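Local coordinates for dual specificity phosphatase 28 (Homo sapiens, PDB 5Y15), which dephosphorylates a synthetic aryl phosphate in vitro but has almost no activity toward phosphotyrosine, still less toward phosphothreonine and none toward phosphoserine, at residues P38-V41 / L47-G50; V70-Q75 / A132-A137; V89-D94 / L100-P105; A137-H142 / F151-S156. The protein carries 2 engineered substitutions. All blocks are in the same frame, centred on the assembly; numbering follows the deposited sequence.

The four contacts come from one phosphatase domain, in which a mixed beta sheet is packed against helices. Contact 1 is the hairpin at one edge of the sheet. Contact 2 sets strand 66-71 and Val72 against helix 130-142, its centre about 12 Å from that of contact 1. Contact 3 lies about 7 Å from contact 2, centre to centre, nested in the loop that contact 2 closes. Contact 4 comes last. Helix 130-142 carries segments of contacts 2 and 4 and receives Leu47 and Leu49 of contact 1; the Glu104-Arg141 salt bridge joins contact 3 to contact 4. The side chains of Val72 and Leu49 lie about 5 and 6 Å from that of Ser124, the inferred active-site position, changed here.

Contact 1 (P38-V41 / L47-G50); sequences PPLV and LFLG
Leu40 brings its CD1 methyl up to the Phe48 ring, 3.9 Å from Phe48 CD2, with the two side chains crossing at a slant. To get there Leu40 takes an uncommon torsion, its CG lying between the backbone N and the carbonyl carbon (chi1 62°). The strands beneath run antiparallel. Val41 and Leu49 form a hydrogen-bonded pair, joined by Val41 N to Leu49 O and by Leu49 N to Val41 O, each 2.9 Å. Next along, Leu40 faces Gly50 in a non-hydrogen-bonded pair whose CA atoms come within 4.2 Å. Both carbonyl oxygens also receive a CA-H contact: Leu40 CA sits 3.3 Å from Leu49 O, and Phe48 CA 3.1 Å from Val41 O. The Phe48 CB is close to that same Val41 O, at 3.3 Å, so the aromatic side chain starts right beside the bonded backbone. The pairing belongs to the beta hairpin of strands 40-44 and 47-50, with strand 40-44 at the sheet edge. Strand 119-123 extends the sheet beyond Phe48 and Gly50. Leu40 also touches helix 58-63, whereas Leu47 and Leu49 pack on helix 130-142, and Val41 and Leu49 reach helix 147-157.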
loop_
_atom_site.group_PDB
_atom_site.type_symbol
_atom_site.label_atom_id
_atom_site.label_comp_id
_atom_site.label_asym_id
_atom_site.label_seq_id
_atom_site.Cartn_x
_atom_site.Cartn_y
_atom_site.Cartn_z
ATOM N N PRO A 38 -18.623 -15.559 6.907
ATOM C CA PRO A 38 -17.807 -16.240 5.895
ATOM C C PRO A 38 -16.383 -15.712 5.873
ATOM O O PRO A 38 -16.124 -14.680 6.501
ATOM C CB PRO A 38 -18.532 -15.908 4.578
ATOM C CG PRO A 38 -19.904 -15.481 4.986
ATOM C CD PRO A 38 -19.695 -14.766 6.281
ATOM N N PRO A 39 -15.474 -16.402 5.161
ATOM C CA PRO A 39 -14.109 -15.878 5.013
ATOM C C PRO A 39 -14.093 -14.438 4.514
ATOM O O PRO A 39 -13.529 -13.570 5.191
ATOM C CB PRO A 39 -13.464 -16.838 4.000
ATOM C CG PRO A 39 -14.616 -17.541 3.329
ATOM C CD PRO A 39 -15.654 -17.658 4.409
ATOM N N LEU A 40 -14.714 -14.158 3.364
ATOM C CA LEU A 40 -14.697 -12.807 2.819
ATOM C C LEU A 40 -16.069 -12.435 2.261
ATOM O O LEU A 40 -16.869 -13.288 1.872
ATOM C CB LEU A 40 -13.609 -12.645 1.750
ATOM C CG LEU A 40 -13.614 -13.464 0.462
ATOM C CD1 LEU A 40 -14.667 -12.964 -0.491
ATOM C CD2 LEU A 40 -12.263 -13.352 -0.183
ATOM N N VAL A 41 -16.310 -11.129 2.206
ATOM C CA VAL A 41 -17.588 -10.543 1.829
ATOM C C VAL A 41 -17.359 -9.446 0.797
ATOM O O VAL A 41 -16.417 -8.652 0.918
ATOM C CB VAL A 41 -18.304 -9.947 3.053
ATOM C CG1 VAL A 41 -19.554 -9.291 2.595
ATOM C CG2 VAL A 41 -18.607 -11.004 4.066
ATOM N N LEU A 47 -14.385 -4.327 -4.015
ATOM C CA LEU A 47 -14.029 -4.114 -2.617
ATOM C C LEU A 47 -14.568 -5.245 -1.750
ATOM O O LEU A 47 -15.788 -5.399 -1.632
ATOM C CB LEU A 47 -14.600 -2.778 -2.136
ATOM C CG LEU A 47 -14.433 -2.517 -0.649
ATOM C CD1 LEU A 47 -12.942 -2.219 -0.358
ATOM C CD2 LEU A 47 -15.378 -1.391 -0.192
ATOM N N PHE A 48 -13.671 -6.017 -1.123
ATOM C CA PHE A 48 -14.036 -7.111 -0.224
ATOM C C PHE A 48 -13.425 -6.919 1.159
ATOM O O PHE A 48 -12.294 -6.452 1.291
ATOM C CB PHE A 48 -13.563 -8.464 -0.746
ATOM C CG PHE A 48 -14.074 -8.795 -2.104
ATOM C CD1 PHE A 48 -13.431 -8.312 -3.235
ATOM C CD2 PHE A 48 -15.213 -9.575 -2.257
ATOM C CE1 PHE A 48 -13.896 -8.620 -4.497
ATOM C CE2 PHE A 48 -15.690 -9.889 -3.523
ATOM C CZ PHE A 48 -15.029 -9.409 -4.645
ATOM N N LEU A 49 -14.164 -7.355 2.174
ATOM C CA LEU A 49 -13.757 -7.322 3.564
ATOM C C LEU A 49 -13.577 -8.762 4.036
ATOM O O LEU A 49 -14.287 -9.664 3.582
ATOM C CB LEU A 49 -14.815 -6.610 4.416
ATOM C CG LEU A 49 -14.563 -6.418 5.911
ATOM C CD1 LEU A 49 -15.350 -5.250 6.381
ATOM C CD2 LEU A 49 -14.904 -7.645 6.756
ATOM N N GLY A 50 -12.619 -8.994 4.937
ATOM C CA GLY A 50 -12.399 -10.358 5.388
ATOM C C GLY A 50 -11.787 -10.478 6.770
ATOM O O GLY A 50 -11.227 -9.529 7.324
#

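Contact 2 (V70-Q75 / A132-A137); sequences VNVSRQ and AAVCTA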
loop_
_atom_site.group_PDB
_atom_site.type_symbol
_atom_site.label_atom_id
_atom_site.label_comp_id
_atom_site.label_asym_id
_atom_site.label_seq_id
_atom_site.Cartn_x
_atom_site.Cartn_y
_atom_site.Cartn_z
ATOM N N VAL A 70 -5.119 -5.516 1.837
ATOM C CA VAL A 70 -4.839 -4.516 2.855
ATOM C C VAL A 70 -4.962 -5.227 4.187
ATOM O O VAL A 70 -6.075 -5.546 4.626
ATOM C CB VAL A 70 -5.786 -3.311 2.779
ATOM C CG1 VAL A 70 -5.403 -2.261 3.848
ATOM C CG2 VAL A 70 -5.783 -2.691 1.365
ATOM N N ASN A 71 -3.820 -5.446 4.833
ATOM C CA ASN A 71 -3.717 -6.181 6.097
ATOM C C ASN A 71 -3.703 -5.118 7.178
ATOM O O ASN A 71 -2.687 -4.462 7.390
ATOM C CB ASN A 71 -2.443 -7.027 6.077
ATOM C CG ASN A 71 -2.231 -7.894 7.339
ATOM O OD1 ASN A 71 -2.888 -7.743 8.373
ATOM N ND2 ASN A 71 -1.266 -8.792 7.244
ATOM N N VAL A 72 -4.840 -4.904 7.834
ATOM C CA VAL A 72 -4.939 -3.856 8.869
ATOM C C VAL A 72 -4.648 -4.528 10.203
ATOM O O VAL A 72 -5.540 -4.869 10.992
ATOM C CB VAL A 72 -6.302 -3.156 8.844
ATOM C CG1 VAL A 72 -6.217 -1.804 9.571
ATOM C CG2 VAL A 72 -6.811 -2.994 7.390
ATOM N N SER A 73 -3.357 -4.676 10.509
ATOM C CA SER A 73 -2.949 -5.262 11.781
ATOM C C SER A 73 -1.445 -5.162 11.917
ATOM O O SER A 73 -0.724 -4.979 10.937
ATOM C CB SER A 73 -3.339 -6.734 11.893
ATOM O OG SER A 73 -2.443 -7.476 11.101
ATOM N N ARG A 74 -0.972 -5.398 13.135
ATOM C CA ARG A 74 0.460 -5.417 13.357
ATOM C C ARG A 74 1.024 -6.814 13.270
ATOM O O ARG A 74 2.177 -6.969 12.861
ATOM C CB ARG A 74 0.788 -4.832 14.730
ATOM C CG ARG A 74 0.404 -3.381 14.868
ATOM C CD ARG A 74 0.861 -2.870 16.209
ATOM N NE ARG A 74 0.490 -1.481 16.447
ATOM C CZ ARG A 74 1.337 -0.467 16.328
ATOM N NH1 ARG A 74 2.588 -0.703 15.948
ATOM N NH2 ARG A 74 0.940 0.775 16.572
ATOM N N GLN A 75 0.200 -7.840 13.507
ATOM C CA GLN A 75 0.726 -9.183 13.683
ATOM C C GLN A 75 0.013 -10.224 12.853
ATOM O O GLN A 75 0.394 -11.392 12.943
ATOM C CB GLN A 75 0.582 -9.641 15.151
ATOM C CG GLN A 75 1.159 -8.742 16.224
ATOM C CD GLN A 75 2.618 -8.447 16.027
ATOM O OE1 GLN A 75 3.325 -9.180 15.329
ATOM N NE2 GLN A 75 3.092 -7.376 16.658
ATOM N N ALA A 132 -13.201 -3.043 8.844
ATOM C CA ALA A 132 -14.460 -2.366 8.584
ATOM C C ALA A 132 -14.249 -0.866 8.535
ATOM O O ALA A 132 -14.867 -0.171 7.713
ATOM C CB ALA A 132 -15.492 -2.726 9.654
ATOM N N ALA A 133 -13.380 -0.356 9.415
ATOM C CA ALA A 133 -13.070 1.068 9.416
ATOM C C ALA A 133 -12.391 1.475 8.117
ATOM O O ALA A 133 -12.743 2.501 7.529
ATOM C CB ALA A 133 -12.185 1.419 10.611
ATOM N N VAL A 134 -11.428 0.678 7.644
ATOM C CA VAL A 134 -10.745 1.032 6.393
ATOM C C VAL A 134 -11.711 0.969 5.207
ATOM O O VAL A 134 -11.691 1.839 4.323
ATOM C CB VAL A 134 -9.515 0.132 6.175
ATOM C CG1 VAL A 134 -8.951 0.345 4.780
ATOM C CG2 VAL A 134 -8.436 0.426 7.229
ATOM N N CYS A 135 -12.566 -0.061 5.156
ATOM C CA CYS A 135 -13.562 -0.117 4.077
ATOM C C CYS A 135 -14.472 1.108 4.104
ATOM O O CYS A 135 -14.762 1.717 3.062
ATOM C CB CYS A 135 -14.392 -1.397 4.190
ATOM S SG CYS A 135 -13.501 -2.818 3.578
ATOM N N THR A 136 -14.923 1.492 5.296
ATOM C CA THR A 136 -15.778 2.661 5.415
ATOM C C THR A 136 -15.080 3.917 4.902
ATOM O O THR A 136 -15.637 4.678 4.083
ATOM C CB THR A 136 -16.168 2.823 6.877
ATOM O OG1 THR A 136 -16.789 1.617 7.313
ATOM C CG2 THR A 136 -17.112 3.978 7.068
ATOM N N ALA A 137 -13.855 4.153 5.376
ATOM C CA ALA A 137 -13.110 5.327 4.936
ATOM C C ALA A 137 -12.888 5.306 3.425
ATOM O O ALA A 137 -12.883 6.360 2.768
ATOM C CB ALA A 137 -11.787 5.421 5.709
#
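Val134 points from helix 130-142 toward 70-75, and its CB branches into two methyls that find different valines. The CB itself is held back from the other segment and leaves the touching to the branches. CG2 goes to Val72: it lies 3.8 Å from Val72 CG2 and 3.9 Å from Val72 CG1, so one methyl fits against both tips of the opposing side chain. CG1, anti to the backbone N (chi1 171°), turns instead to Val70, where a looser approach of 4.5 Å separates it from Val70 CG1. Val72 and Val134 meet tip to tip, and their CA atoms stay 8.0 Å apart.

The polar groups are turned to other business. Val72 centres an inverse gamma turn. Beyond it the Ser73 OG donates to Asn71 OD1 over 2.8 Å and also meets the backbone N of Gln76, while Asn71 ND2 bonds to Glu86, which ties this part of the chain to its surroundings. On the helix, Thr136 OG1 folds back on Ala132 O at 2.7 Å, from the face of that carbonyl opposite to the one used by Thr136 N.

Val122 of strand 119-123 and Met110 of helix 100-115 close in around Val134. The Val72 side chain lies about 5 Å from that of Ser124, the position inferred to carry the phosphocysteine intermediate and changed here. All three valines are buried, and branched hydrocarbon is all that meets between the segments, so the join probably rests on shape and the exclusion of water rather than on directed bonds.

Contact 3 (V89-D94 / L100-P105); sequences VPVFDD and LAHLEP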
loop_
_atom_site.group_PDB
_atom_site.type_symbol
_atom_site.label_atom_id
_atom_site.label_comp_id
_atom_site.label_asym_id
_atom_site.label_seq_id
_atom_site.Cartn_x
_atom_site.Cartn_y
_atom_site.Cartn_z
ATOM N N VAL A 89 -1.157 -2.093 7.309
ATOM C CA VAL A 89 -1.480 -0.893 8.072
ATOM C C VAL A 89 -1.347 -1.267 9.538
ATOM O O VAL A 89 -2.246 -1.904 10.095
ATOM C CB VAL A 89 -2.884 -0.387 7.701
ATOM C CG1 VAL A 89 -3.292 0.851 8.501
ATOM C CG2 VAL A 89 -2.896 -0.077 6.240
ATOM N N PRO A 90 -0.236 -0.918 10.178
ATOM C CA PRO A 90 0.104 -1.504 11.483
ATOM C C PRO A 90 -0.607 -0.875 12.658
ATOM O O PRO A 90 -0.123 0.116 13.218
ATOM C CB PRO A 90 1.619 -1.282 11.588
ATOM C CG PRO A 90 1.954 -0.209 10.634
ATOM C CD PRO A 90 0.751 0.079 9.742
ATOM N N VAL A 91 -1.767 -1.410 13.023
ATOM C CA VAL A 91 -2.478 -0.951 14.207
ATOM C C VAL A 91 -3.058 -2.165 14.904
ATOM O O VAL A 91 -3.419 -3.160 14.268
ATOM C CB VAL A 91 -3.615 0.076 13.903
ATOM C CG1 VAL A 91 -3.069 1.391 13.412
ATOM C CG2 VAL A 91 -4.625 -0.499 12.880
ATOM N N PHE A 92 -3.110 -2.089 16.231
ATOM C CA PHE A 92 -3.895 -3.060 16.966
ATOM C C PHE A 92 -5.346 -2.601 16.940
ATOM O O PHE A 92 -5.655 -1.431 16.701
ATOM C CB PHE A 92 -3.453 -3.182 18.439
ATOM C CG PHE A 92 -2.120 -3.876 18.656
ATOM C CD1 PHE A 92 -1.914 -5.182 18.243
ATOM C CD2 PHE A 92 -1.102 -3.226 19.324
ATOM C CE1 PHE A 92 -0.698 -5.818 18.464
ATOM C CE2 PHE A 92 0.129 -3.855 19.559
ATOM C CZ PHE A 92 0.326 -5.153 19.122
ATOM N N ASP A 93 -6.249 -3.525 17.235
ATOM C CA ASP A 93 -7.652 -3.146 17.327
ATOM C C ASP A 93 -7.856 -2.489 18.690
ATOM O O ASP A 93 -8.370 -3.077 19.642
ATOM C CB ASP A 93 -8.554 -4.354 17.121
ATOM C CG ASP A 93 -10.026 -3.987 17.172
ATOM O OD1 ASP A 93 -10.321 -2.778 17.292
ATOM O OD2 ASP A 93 -10.869 -4.906 17.108
ATOM N N ASP A 94 -7.405 -1.241 18.781
ATOM C CA ASP A 94 -7.404 -0.579 20.057
ATOM C C ASP A 94 -7.803 0.872 19.859
ATOM O O ASP A 94 -7.300 1.541 18.939
ATOM C CB ASP A 94 -5.996 -0.697 20.693
ATOM C CG ASP A 94 -5.899 -0.080 22.070
ATOM O OD1 ASP A 94 -6.215 1.112 22.253
ATOM O OD2 ASP A 94 -5.518 -0.818 23.001
ATOM N N LEU A 100 -6.473 6.877 11.720
ATOM C CA LEU A 100 -6.722 8.015 10.842
ATOM C C LEU A 100 -5.479 8.415 10.045
ATOM O O LEU A 100 -5.569 8.696 8.846
ATOM C CB LEU A 100 -7.241 9.182 11.684
ATOM C CG LEU A 100 -7.635 10.498 11.021
ATOM C CD1 LEU A 100 -8.706 10.281 9.994
ATOM C CD2 LEU A 100 -8.177 11.445 12.074
ATOM N N ALA A 101 -4.299 8.374 10.676
ATOM C CA ALA A 101 -3.088 8.829 10.001
ATOM C C ALA A 101 -2.778 8.004 8.762
ATOM O O ALA A 101 -2.127 8.499 7.835
ATOM C CB ALA A 101 -1.901 8.782 10.960
ATOM N N HIS A 102 -3.209 6.749 8.739
ATOM C CA HIS A 102 -2.957 5.852 7.625
ATOM C C HIS A 102 -4.061 5.887 6.556
ATOM O O HIS A 102 -3.909 5.225 5.518
ATOM C CB HIS A 102 -2.826 4.413 8.134
ATOM C CG HIS A 102 -1.692 4.177 9.088
ATOM N ND1 HIS A 102 -0.380 4.067 8.681
ATOM C CD2 HIS A 102 -1.687 3.950 10.426
ATOM C CE1 HIS A 102 0.390 3.818 9.729
ATOM N NE2 HIS A 102 -0.379 3.731 10.801
ATOM N N LEU A 103 -5.199 6.542 6.822
ATOM C CA LEU A 103 -6.376 6.406 5.949
ATOM C C LEU A 103 -6.124 6.923 4.531
ATOM O O LEU A 103 -6.278 6.187 3.546
ATOM C CB LEU A 103 -7.590 7.107 6.566
ATOM C CG LEU A 103 -8.149 6.368 7.792
ATOM C CD1 LEU A 103 -9.361 7.050 8.386
ATOM C CD2 LEU A 103 -8.497 4.934 7.431
ATOM N N GLU A 104 -5.754 8.194 4.402
ATOM C CA GLU A 104 -5.536 8.770 3.074
ATOM C C GLU A 104 -4.542 7.955 2.251
ATOM O O GLU A 104 -4.876 7.576 1.112
ATOM C CB GLU A 104 -5.122 10.244 3.253
ATOM C CG GLU A 104 -5.259 11.103 2.014
ATOM C CD GLU A 104 -6.589 10.977 1.358
ATOM O OE1 GLU A 104 -7.616 11.036 2.065
ATOM O OE2 GLU A 104 -6.610 10.788 0.121
ATOM N N PRO A 105 -3.364 7.591 2.765
ATOM C CA PRO A 105 -2.442 6.752 1.974
ATOM C C PRO A 105 -2.925 5.325 1.716
ATOM O O PRO A 105 -2.469 4.697 0.746
ATOM C CB PRO A 105 -1.170 6.734 2.835
ATOM C CG PRO A 105 -1.296 7.917 3.716
ATOM C CD PRO A 105 -2.729 8.093 3.999
HETATM O O HOH W 1 0.403 2.545 13.334
#
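A water molecule ties the His102 imidazole to the backbone of Pro90, an odd polar bridge in an otherwise greasy contact. It sits in the plane of the ring at its edge, 2.9 Å from His102 NE2, and donates to Pro90 O, though the 2.5 Å length of that second bond is doubtful. The water would help fix the ring's rotation at NE2, while the ring carbons rest on three residues of the 89-94 loop. The Pro90 and His102 side chains cross at about a right angle; the CD methylene makes an off-centre CH-pi contact, 4.2 Å from the centroid of the His102 ring and 29° off its normal. Val89 works nearer the root of the side chain, with Val89 CG1 3.6 Å from His102 CB and 3.7 Å from His102 CG. Val91 arrives more loosely, its CG1 4.2 Å from His102 CD2. With CG beside the backbone N (chi1 -62°), His102 leans from its helix toward the loop far enough to span all three.

Both segments touch a neighbouring subunit, whose Gly83 packs on His102 and Val84 on Pro90. Within the chain, the loop leaves strand 85-88 at the outer side of the sheet. Val89 and Val91 lie on Val72, and Val91 O bonds to Arg130 at the start of helix 130-142. Helix 100-115, which carries His102, is flanked by helix 165-179 through Leu100 and Leu103.

Contact 4 (A137-H142 / F151-S156); sequences AYLMRH and FQMVKS
Gln152 O, just ahead of the Met153 that packs on Leu139, is gripped twice by Ser156. The amide Ser156 N makes the ordinary helix bond at 2.9 Å, and the hydroxyl Ser156 OG adds a second at 3.1 Å, coming in 35° out of the carbonyl plane and from the opposite face to the amide. The serine hydroxyl is thereby folded back on its own helix.

Across the contact everything turns on one methyl. Leu139 is extended at its second torsion (chi2 176°), which carries CD1 straight out from helix 130-142 to the next helix. There it is received by two residues of 151-156: Met153 supplies both its CB and its sulfur, with Met153 CB and Met153 SD each 4.1 Å from Leu139 CD1, and Val154 offers CG2 at 4.2 Å from the same Leu139 CD1. The methionine crosses the leucine at about a right angle. Such spacings mean easy van der Waals contact without strain, and Leu145 in the connecting loop touches both Leu139 and Met153.

The flanks look elsewhere. Phe151 meets Trp168 edge-to-face, and Lys155 CB lies over one face of the Phe151 ring, 4.1 Å above its plane and offset toward the rim. Arg141, on the far side of its helix, forms a salt bridge with Glu104, while Val154 leans also on Cys135 and Thr136.

Two successive helices joined by a short loop and pinned by aliphatic side chains belong to the helical layer that supports the sheet in the protein-tyrosine phosphatase fold, here in its dual-specificity form.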
loop_
_atom_site.group_PDB
_atom_site.type_symbol
_atom_site.label_atom_id
_atom_site.label_comp_id
_atom_site.label_asym_id
_atom_site.label_seq_id
_atom_site.Cartn_x
_atom_site.Cartn_y
_atom_site.Cartn_z
ATOM N N ALA A 137 -13.855 4.153 5.376
ATOM C CA ALA A 137 -13.110 5.327 4.936
ATOM C C ALA A 137 -12.888 5.306 3.425
ATOM O O ALA A 137 -12.883 6.360 2.768
ATOM C CB ALA A 137 -11.787 5.421 5.709
ATOM N N TYR A 138 -12.664 4.126 2.857
ATOM C CA TYR A 138 -12.459 4.062 1.419
ATOM C C TYR A 138 -13.722 4.496 0.685
ATOM O O TYR A 138 -13.657 5.259 -0.291
ATOM C CB TYR A 138 -12.030 2.657 0.980
ATOM C CG TYR A 138 -12.009 2.534 -0.529
ATOM C CD1 TYR A 138 -10.933 3.008 -1.267
ATOM C CD2 TYR A 138 -13.101 2.019 -1.221
ATOM C CE1 TYR A 138 -10.919 2.926 -2.646
ATOM C CE2 TYR A 138 -13.106 1.955 -2.616
ATOM C CZ TYR A 138 -12.020 2.414 -3.316
ATOM O OH TYR A 138 -12.023 2.336 -4.688
ATOM N N LEU A 139 -14.883 4.024 1.146
ATOM C CA LEU A 139 -16.122 4.408 0.486
ATOM C C LEU A 139 -16.378 5.905 0.611
ATOM O O LEU A 139 -16.887 6.534 -0.325
ATOM C CB LEU A 139 -17.287 3.606 1.051
ATOM C CG LEU A 139 -17.172 2.113 0.759
ATOM C CD1 LEU A 139 -18.318 1.400 1.442
ATOM C CD2 LEU A 139 -17.224 1.891 -0.753
ATOM N N MET A 140 -16.014 6.498 1.749
ATOM C CA MET A 140 -16.207 7.936 1.894
ATOM C C MET A 140 -15.274 8.722 0.985
ATOM O O MET A 140 -15.684 9.717 0.377
ATOM C CB MET A 140 -15.949 8.364 3.335
ATOM C CG MET A 140 -17.124 8.267 4.268
ATOM S SD MET A 140 -16.562 8.767 5.912
ATOM C CE MET A 140 -15.760 7.330 6.345
ATOM N N ARG A 141 -14.009 8.308 0.914
ATOM C CA ARG A 141 -12.965 9.098 0.267
ATOM C C ARG A 141 -13.001 8.983 -1.257
ATOM O O ARG A 141 -12.721 9.966 -1.953
ATOM C CB ARG A 141 -11.603 8.687 0.820
ATOM C CG ARG A 141 -10.400 9.245 0.088
ATOM C CD ARG A 141 -10.356 10.776 0.153
ATOM N NE ARG A 141 -9.160 11.298 -0.506
ATOM C CZ ARG A 141 -9.115 11.658 -1.789
ATOM N NH1 ARG A 141 -10.198 11.559 -2.550
ATOM N NH2 ARG A 141 -7.985 12.116 -2.310
ATOM N N HIS A 142 -13.320 7.801 -1.804
ATOM C CA HIS A 142 -13.227 7.599 -3.247
ATOM C C HIS A 142 -14.526 7.193 -3.930
ATOM O O HIS A 142 -14.556 7.106 -5.166
ATOM C CB HIS A 142 -12.131 6.579 -3.579
ATOM C CG HIS A 142 -10.753 7.103 -3.350
ATOM N ND1 HIS A 142 -9.925 6.628 -2.354
ATOM C CD2 HIS A 142 -10.064 8.088 -3.974
ATOM C CE1 HIS A 142 -8.775 7.283 -2.389
ATOM N NE2 HIS A 142 -8.836 8.175 -3.365
ATOM N N PHE A 151 -20.761 3.381 6.079
ATOM C CA PHE A 151 -20.793 2.334 7.082
ATOM C C PHE A 151 -22.001 1.437 6.874
ATOM O O PHE A 151 -21.897 0.223 7.056
ATOM C CB PHE A 151 -20.786 2.890 8.501
ATOM C CG PHE A 151 -20.735 1.808 9.530
ATOM C CD1 PHE A 151 -19.632 0.959 9.581
ATOM C CD2 PHE A 151 -21.777 1.609 10.421
ATOM C CE1 PHE A 151 -19.561 -0.079 10.505
ATOM C CE2 PHE A 151 -21.712 0.585 11.360
ATOM C CZ PHE A 151 -20.599 -0.272 11.395
ATOM N N GLN A 152 -23.149 2.008 6.456
ATOM C CA GLN A 152 -24.323 1.173 6.202
ATOM C C GLN A 152 -24.016 0.095 5.176
ATOM O O GLN A 152 -24.410 -1.064 5.342
ATOM C CB GLN A 152 -25.510 2.027 5.734
ATOM C CG GLN A 152 -26.770 1.208 5.508
ATOM C CD GLN A 152 -27.643 1.765 4.375
ATOM O OE1 GLN A 152 -28.694 2.368 4.617
ATOM N NE2 GLN A 152 -27.203 1.562 3.133
ATOM N N MET A 153 -23.284 0.441 4.119
ATOM C CA MET A 153 -22.869 -0.591 3.179
ATOM C C MET A 153 -21.974 -1.631 3.849
ATOM O O MET A 153 -22.153 -2.841 3.648
ATOM C CB MET A 153 -22.138 0.028 1.998
ATOM C CG MET A 153 -23.019 0.813 1.059
ATOM S SD MET A 153 -21.972 1.086 -0.353
ATOM C CE MET A 153 -22.053 -0.542 -1.085
ATOM N N VAL A 154 -21.009 -1.191 4.657
ATOM C CA VAL A 154 -20.116 -2.172 5.273
ATOM C C VAL A 154 -20.912 -3.109 6.179
ATOM O O VAL A 154 -20.797 -4.337 6.085
ATOM C CB VAL A 154 -18.970 -1.469 6.025
ATOM C CG1 VAL A 154 -18.138 -2.495 6.853
ATOM C CG2 VAL A 154 -18.055 -0.738 5.039
ATOM N N LYS A 155 -21.752 -2.542 7.049
ATOM C CA LYS A 155 -22.553 -3.347 7.975
ATOM C C LYS A 155 -23.529 -4.274 7.246
ATOM O O LYS A 155 -23.783 -5.390 7.713
ATOM C CB LYS A 155 -23.305 -2.433 8.949
ATOM C CG LYS A 155 -24.014 -3.187 10.076
ATOM C CD LYS A 155 -23.403 -2.872 11.430
ATOM C CE LYS A 155 -24.117 -3.614 12.552
ATOM N NZ LYS A 155 -23.131 -4.310 13.460
ATOM N N SER A 156 -24.086 -3.838 6.111
ATOM C CA SER A 156 -24.971 -4.722 5.363
ATOM C C SER A 156 -24.190 -5.876 4.755
ATOM O O SER A 156 -24.697 -7.004 4.677
ATOM C CB SER A 156 -25.709 -3.950 4.253
ATOM O OG SER A 156 -26.709 -3.071 4.761
#